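Local coordinates for protein endo-1,3-beta-glucanase, family GH16 (Zobellia galactanivorans, PDB 5FUI) that probably binds the beta-1,3-glucan laminarin through its C-terminal family 6 carbohydrate-binding module, which belongs to a marine bacterial laminarinase, at residues E16-L19 with D23-K26. Residues are numbered along the deposited sequence; the frame is centred on the assembly and turned at random. Where two conformers were deposited one is given.
Sequences ESYL and DVQK. With MG (magnesium ion), chain E.
Beside the magnesium site of this family 6 carbohydrate-binding module, a beta-sandwich, Tyr18 and Glu16 in the loop after strand 10-14 meet Val24, just before strand 25-28, and Lys26 within it. The Tyr18 ring points toward segment 23-26, hydroxyl end foremost. Its CZ lies 3.9 Å from Val24 CG2, which approaches the ring obliquely, while Val36 of strand 34-37 touches both side chains. Lys26 comes from the opposite direction, extended until a bend at its last torsion (chi4 25°); in this one of two modelled positions NZ lies 2.7 Å from Tyr18 OH, a closeness that remains doubtful. In the same conformer Lys26 CE passes 3.3 Å from the carbonyl oxygen Glu16 O. The Glu16 chain, bent at chi2 (-89°), turns its carboxylate away from Lys26 to the magnesium, which OE1 binds at 2.4 Å; OE2 accepts a bond from a metal-bound water, and Glu14, Glu34 and Asn126 also bind the ion. An alanine in place of Tyr18 would probably open a gap beside Val24 and take from Val36 the ring it touches. Held by metal at one oxygen and by water at the other, the Glu16 carboxylate is probably steadied against rotation, whereas the Lys26 end has no single settled place.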
# COMPACT_ATOMS: atom_id res chain seq x y z
N GLU A 16 -0.47 0.36 -8.90
CA GLU A 16 0.43 0.28 -10.07
C GLU A 16 0.86 1.69 -10.53
O GLU A 16 1.59 1.80 -11.47
CB GLU A 16 -0.23 -0.57 -11.17
CG GLU A 16 -1.37 0.12 -11.91
CD GLU A 16 -2.73 -0.10 -11.26
OE1 GLU A 16 -2.83 -0.44 -10.04
OE2 GLU A 16 -3.76 -0.01 -11.97
N SER A 17 0.35 2.75 -9.90
CA SER A 17 0.59 4.15 -10.30
C SER A 17 1.82 4.74 -9.67
O SER A 17 2.04 5.97 -9.75
CB SER A 17 -0.65 5.01 -10.01
OG SER A 17 -0.75 5.31 -8.62
N TYR A 18 2.67 3.91 -9.07
CA TYR A 18 3.86 4.44 -8.40
C TYR A 18 4.82 5.19 -9.37
O TYR A 18 4.83 4.86 -10.58
CB TYR A 18 4.70 3.32 -7.75
CG TYR A 18 4.98 2.12 -8.62
CD1 TYR A 18 5.99 2.14 -9.62
CD2 TYR A 18 4.29 0.94 -8.41
CE1 TYR A 18 6.26 0.99 -10.41
CE2 TYR A 18 4.53 -0.17 -9.13
CZ TYR A 18 5.53 -0.16 -10.12
OH TYR A 18 5.74 -1.29 -10.88
N LEU A 19 5.52 6.21 -8.88
CA LEU A 19 6.56 6.88 -9.74
C LEU A 19 7.83 6.11 -9.66
O LEU A 19 8.49 6.00 -10.68
CB LEU A 19 6.74 8.32 -9.30
CG LEU A 19 7.77 9.18 -10.03
CD1 LEU A 19 7.33 9.36 -11.46
CD2 LEU A 19 7.89 10.56 -9.34
N ASP A 23 12.12 -3.72 -7.41
CA ASP A 23 11.88 -5.16 -7.35
C ASP A 23 10.42 -5.55 -7.21
O ASP A 23 10.06 -6.42 -6.41
CB ASP A 23 12.78 -5.83 -6.27
CG ASP A 23 12.90 -7.31 -6.42
OD1 ASP A 23 12.63 -7.85 -7.55
OD2 ASP A 23 13.15 -7.99 -5.38
N VAL A 24 9.57 -4.95 -8.06
CA VAL A 24 8.19 -5.40 -8.16
C VAL A 24 7.79 -5.50 -9.62
O VAL A 24 8.53 -5.00 -10.50
CB VAL A 24 7.22 -4.43 -7.44
CG1 VAL A 24 7.54 -4.30 -5.93
CG2 VAL A 24 7.13 -3.06 -8.14
N GLN A 25 6.64 -6.14 -9.90
CA GLN A 25 6.21 -6.13 -11.29
C GLN A 25 4.70 -5.93 -11.31
O GLN A 25 3.98 -6.31 -10.43
CB GLN A 25 6.48 -7.48 -11.95
CG GLN A 25 7.99 -7.69 -12.15
CD GLN A 25 8.33 -9.01 -12.75
OE1 GLN A 25 7.66 -9.48 -13.65
NE2 GLN A 25 9.34 -9.63 -12.20
N LYS A 26 4.22 -5.35 -12.39
CA LYS A 26 2.77 -5.18 -12.63
C LYS A 26 2.18 -6.42 -13.33
O LYS A 26 2.88 -7.11 -14.13
CB LYS A 26 2.50 -3.98 -13.55
CG LYS A 26 2.94 -2.61 -13.03
CD LYS A 26 2.57 -1.55 -14.05
CE LYS A 26 3.01 -0.16 -13.65
NZ LYS A 26 4.15 -0.25 -12.73
MG MG E . -4.76 -1.59 -9.20
O HOH W 1 -6.18 -1.09 -10.99